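Plasmodium falciparum gamete antigen 27/25 (Plasmodium falciparum, PDB 1N81) is a gametocyte protein essential for the sexual development of the malaria parasite, of unknown molecular function, though it possibly acts as a dimer. Local coordinates at residues A25-L33 / A46-V57. Sequence-based numbering, arbitrary orientation.
Sequences ACSDYIYLL and ALKDRVSIRRYV
A46, on helix 42-47, takes the phenol of Y29: Y29 OH donates to A46 O over 2.9 Å, tilted 31° from the carbonyl plane, while D49 N reaches the same oxygen from the other face. A46 CB also meets L33 CD2, and L47 CD2 lies 3.7 Å from L33 CD1. D49 then N-caps helix 50-63, its OD1 accepting from S52 N at 3.1 Å; a water donates to Y29 OH and, weakly, to D49 OD2. One turn on, I53 lays CG1 over one face of the Y29 ring, a CH-pi contact 3.6 Å from the centroid. Y56 receives the edge of Y29 on its own face in a T-shaped stack, centroids 5.1 Å apart and planes at 78°. A chi1 of -155° sets CG of Y29 opposite the backbone N and sends the ring out as a knob among A46, S52, I53 and Y56; Y56 answers as a knob among A25, D28, Y29 and L32. V57 closes the contact where A25 CB comes 4.0 Å from its CA. Y29 thus joins helix 13-35 to helix 42-47, helix 50-63 and the turn between them, its ring held by apolar and aromatic packing and its hydroxyl bound by a carbonyl and a water.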
loop_
_atom_site.group_PDB
_atom_site.type_symbol
_atom_site.label_atom_id
_atom_site.label_comp_id
_atom_site.label_asym_id
_atom_site.label_seq_id
_atom_site.Cartn_x
_atom_site.Cartn_y
_atom_site.Cartn_z
ATOM N N ALA A 25 -1.191 0.543 -9.467
ATOM C CA ALA A 25 -1.975 -0.544 -10.045
ATOM C C ALA A 25 -3.409 -0.433 -9.480
ATOM O O ALA A 25 -4.395 -0.675 -10.186
ATOM C CB ALA A 25 -1.359 -1.929 -9.691
ATOM N N CYS A 26 -3.520 -0.054 -8.210
ATOM C CA CYS A 26 -4.829 0.076 -7.579
ATOM C C CYS A 26 -5.605 1.250 -8.228
ATOM O O CYS A 26 -6.765 1.098 -8.602
ATOM C CB CYS A 26 -4.676 0.290 -6.059
ATOM S SG CYS A 26 -6.260 0.159 -5.146
ATOM N N SER A 27 -4.955 2.402 -8.353
ATOM C CA SER A 27 -5.577 3.560 -8.974
ATOM C C SER A 27 -6.030 3.182 -10.386
ATOM O O SER A 27 -7.178 3.419 -10.749
ATOM C CB SER A 27 -4.585 4.718 -9.020
ATOM O OG SER A 27 -5.188 5.869 -9.613
ATOM N N ASP A 28 -5.140 2.581 -11.178
ATOM C CA ASP A 28 -5.507 2.166 -12.536
ATOM C C ASP A 28 -6.753 1.266 -12.532
ATOM O O ASP A 28 -7.699 1.467 -13.296
ATOM C CB ASP A 28 -4.372 1.378 -13.226
ATOM C CG ASP A 28 -3.165 2.246 -13.576
ATOM O OD1 ASP A 28 -3.242 3.490 -13.518
ATOM O OD2 ASP A 28 -2.122 1.664 -13.913
ATOM N N TYR A 29 -6.751 0.251 -11.679
ATOM C CA TYR A 29 -7.878 -0.664 -11.647
ATOM C C TYR A 29 -9.167 0.037 -11.230
ATOM O O TYR A 29 -10.253 -0.340 -11.665
ATOM C CB TYR A 29 -7.594 -1.828 -10.715
ATOM C CG TYR A 29 -8.376 -3.043 -11.083
ATOM C CD1 TYR A 29 -7.880 -3.942 -12.011
ATOM C CD2 TYR A 29 -9.631 -3.302 -10.494
ATOM C CE1 TYR A 29 -8.604 -5.094 -12.359
ATOM C CE2 TYR A 29 -10.370 -4.449 -10.837
ATOM C CZ TYR A 29 -9.846 -5.339 -11.771
ATOM O OH TYR A 29 -10.544 -6.475 -12.124
ATOM N N ILE A 30 -9.054 1.053 -10.380
ATOM C CA ILE A 30 -10.241 1.784 -9.961
ATOM C C ILE A 30 -10.749 2.573 -11.165
ATOM O O ILE A 30 -11.948 2.793 -11.302
ATOM C CB ILE A 30 -9.939 2.728 -8.774
ATOM C CG1 ILE A 30 -9.851 1.905 -7.485
ATOM C CG2 ILE A 30 -11.020 3.809 -8.643
ATOM C CD1 ILE A 30 -9.454 2.691 -6.290
ATOM N N TYR A 31 -9.838 2.992 -12.036
ATOM C CA TYR A 31 -10.253 3.713 -13.233
ATOM C C TYR A 31 -11.076 2.762 -14.106
ATOM O O TYR A 31 -12.112 3.138 -14.638
ATOM C CB TYR A 31 -9.058 4.193 -14.031
ATOM C CG TYR A 31 -9.462 5.008 -15.242
ATOM C CD1 TYR A 31 -9.737 6.360 -15.130
ATOM C CD2 TYR A 31 -9.592 4.411 -16.495
ATOM C CE1 TYR A 31 -10.130 7.103 -16.238
ATOM C CE2 TYR A 31 -9.986 5.145 -17.608
ATOM C CZ TYR A 31 -10.249 6.482 -17.472
ATOM O OH TYR A 31 -10.624 7.202 -18.582
ATOM N N LEU A 32 -10.608 1.529 -14.246
ATOM C CA LEU A 32 -11.322 0.524 -15.020
ATOM C C LEU A 32 -12.738 0.393 -14.455
ATOM O O LEU A 32 -13.733 0.470 -15.186
ATOM C CB LEU A 32 -10.614 -0.840 -14.921
ATOM C CG LEU A 32 -11.392 -2.032 -15.491
ATOM C CD1 LEU A 32 -11.537 -1.826 -17.030
ATOM C CD2 LEU A 32 -10.680 -3.358 -15.174
ATOM N N LEU A 33 -12.825 0.189 -13.140
ATOM C CA LEU A 33 -14.124 0.022 -12.504
ATOM C C LEU A 33 -15.052 1.144 -12.917
ATOM O O LEU A 33 -16.212 0.915 -13.245
ATOM C CB LEU A 33 -13.990 -0.004 -10.976
ATOM C CG LEU A 33 -13.397 -1.301 -10.436
ATOM C CD1 LEU A 33 -13.313 -1.265 -8.915
ATOM C CD2 LEU A 33 -14.247 -2.453 -10.904
ATOM N N ALA A 46 -15.469 -7.705 -12.040
ATOM C CA ALA A 46 -14.135 -7.121 -11.885
ATOM C C ALA A 46 -13.683 -6.957 -10.418
ATOM O O ALA A 46 -12.512 -7.182 -10.110
ATOM C CB ALA A 46 -14.087 -5.788 -12.578
ATOM N N LEU A 47 -14.606 -6.610 -9.516
ATOM C CA LEU A 47 -14.255 -6.405 -8.116
ATOM C C LEU A 47 -13.386 -7.526 -7.564
ATOM O O LEU A 47 -12.425 -7.275 -6.830
ATOM C CB LEU A 47 -15.523 -6.244 -7.251
ATOM C CG LEU A 47 -16.339 -4.984 -7.536
ATOM C CD1 LEU A 47 -17.609 -4.943 -6.651
ATOM C CD2 LEU A 47 -15.461 -3.767 -7.276
ATOM N N LYS A 48 -13.701 -8.763 -7.911
ATOM C CA LYS A 48 -12.882 -9.858 -7.403
ATOM C C LYS A 48 -12.115 -10.622 -8.490
ATOM O O LYS A 48 -11.699 -11.760 -8.289
ATOM C CB LYS A 48 -13.742 -10.839 -6.591
ATOM C CG LYS A 48 -14.018 -10.389 -5.159
ATOM C CD LYS A 48 -14.415 -11.580 -4.288
ATOM C CE LYS A 48 -14.702 -11.145 -2.870
ATOM N NZ LYS A 48 -13.526 -10.465 -2.243
ATOM N N ASP A 49 -11.922 -10.005 -9.649
ATOM C CA ASP A 49 -11.179 -10.667 -10.735
ATOM C C ASP A 49 -9.676 -10.639 -10.448
ATOM O O ASP A 49 -8.960 -9.763 -10.945
ATOM C CB ASP A 49 -11.441 -9.943 -12.037
ATOM C CG ASP A 49 -10.802 -10.626 -13.210
ATOM O OD1 ASP A 49 -10.041 -11.627 -13.036
ATOM O OD2 ASP A 49 -11.087 -10.132 -14.309
ATOM N N ARG A 50 -9.194 -11.592 -9.651
ATOM C CA ARG A 50 -7.772 -11.599 -9.286
ATOM C C ARG A 50 -6.825 -11.687 -10.479
ATOM O O ARG A 50 -5.739 -11.100 -10.475
ATOM C CB ARG A 50 -7.464 -12.755 -8.326
ATOM C CG ARG A 50 -8.190 -12.685 -6.992
ATOM C CD ARG A 50 -7.887 -13.917 -6.151
ATOM N NE ARG A 50 -6.475 -13.983 -5.794
ATOM C CZ ARG A 50 -5.907 -13.183 -4.901
ATOM N NH1 ARG A 50 -6.649 -12.270 -4.288
ATOM N NH2 ARG A 50 -4.609 -13.296 -4.625
ATOM N N VAL A 51 -7.234 -12.413 -11.508
ATOM C CA VAL A 51 -6.387 -12.553 -12.682
ATOM C C VAL A 51 -6.160 -11.178 -13.292
ATOM O O VAL A 51 -5.022 -10.792 -13.514
ATOM C CB VAL A 51 -7.006 -13.546 -13.725
ATOM C CG1 VAL A 51 -6.104 -13.660 -14.945
ATOM C CG2 VAL A 51 -7.148 -14.967 -13.082
ATOM N N SER A 52 -7.219 -10.422 -13.542
ATOM C CA SER A 52 -7.002 -9.105 -14.112
ATOM C C SER A 52 -6.195 -8.200 -13.185
ATOM O O SER A 52 -5.262 -7.527 -13.632
ATOM C CB SER A 52 -8.324 -8.422 -14.442
ATOM O OG SER A 52 -9.045 -9.197 -15.374
ATOM N N ILE A 53 -6.538 -8.188 -11.901
ATOM C CA ILE A 53 -5.830 -7.320 -10.983
ATOM C C ILE A 53 -4.341 -7.661 -11.016
ATOM O O ILE A 53 -3.492 -6.767 -11.064
ATOM C CB ILE A 53 -6.357 -7.448 -9.527
ATOM C CG1 ILE A 53 -7.778 -6.879 -9.411
ATOM C CG2 ILE A 53 -5.397 -6.690 -8.551
ATOM C CD1 ILE A 53 -8.448 -7.315 -8.078
ATOM N N ARG A 54 -4.013 -8.947 -10.989
ATOM C CA ARG A 54 -2.601 -9.307 -11.025
ATOM C C ARG A 54 -1.976 -8.814 -12.325
ATOM O O ARG A 54 -0.801 -8.471 -12.357
ATOM C CB ARG A 54 -2.397 -10.815 -10.902
ATOM C CG ARG A 54 -0.926 -11.152 -10.757
ATOM C CD ARG A 54 -0.652 -12.618 -10.601
ATOM N NE ARG A 54 -0.491 -13.057 -9.214
ATOM C CZ ARG A 54 -1.503 -13.393 -8.426
ATOM N NH1 ARG A 54 -2.746 -13.328 -8.886
ATOM N NH2 ARG A 54 -1.278 -13.840 -7.202
ATOM N N ARG A 55 -2.757 -8.765 -13.394
ATOM C CA ARG A 55 -2.221 -8.278 -14.663
ATOM C C ARG A 55 -1.886 -6.790 -14.490
ATOM O O ARG A 55 -0.888 -6.305 -15.021
ATOM C CB ARG A 55 -3.244 -8.484 -15.795
ATOM C CG ARG A 55 -2.696 -8.191 -17.196
ATOM C CD ARG A 55 -3.775 -8.344 -18.261
ATOM N NE ARG A 55 -4.508 -9.581 -18.044
ATOM C CZ ARG A 55 -5.778 -9.637 -17.669
ATOM N NH1 ARG A 55 -6.474 -8.519 -17.476
ATOM N NH2 ARG A 55 -6.343 -10.815 -17.466
ATOM N N TYR A 56 -2.717 -6.052 -13.749
ATOM C CA TYR A 56 -2.409 -4.641 -13.528
ATOM C C TYR A 56 -1.150 -4.511 -12.686
ATOM O O TYR A 56 -0.346 -3.610 -12.902
ATOM C CB TYR A 56 -3.586 -3.896 -12.867
ATOM C CG TYR A 56 -4.621 -3.437 -13.862
ATOM C CD1 TYR A 56 -5.295 -4.359 -14.659
ATOM C CD2 TYR A 56 -4.894 -2.089 -14.040
ATOM C CE1 TYR A 56 -6.210 -3.947 -15.606
ATOM C CE2 TYR A 56 -5.816 -1.663 -14.995
ATOM C CZ TYR A 56 -6.467 -2.604 -15.765
ATOM O OH TYR A 56 -7.406 -2.206 -16.677
ATOM N N VAL A 57 -0.966 -5.397 -11.722
ATOM C CA VAL A 57 0.259 -5.323 -10.914
ATOM C C VAL A 57 1.482 -5.490 -11.828
ATOM O O VAL A 57 2.410 -4.692 -11.774
ATOM C CB VAL A 57 0.268 -6.413 -9.815
ATOM C CG1 VAL A 57 1.664 -6.473 -9.123
ATOM C CG2 VAL A 57 -0.855 -6.092 -8.764
HETATM O O HOH W 1 -11.272 -6.885 -15.039
#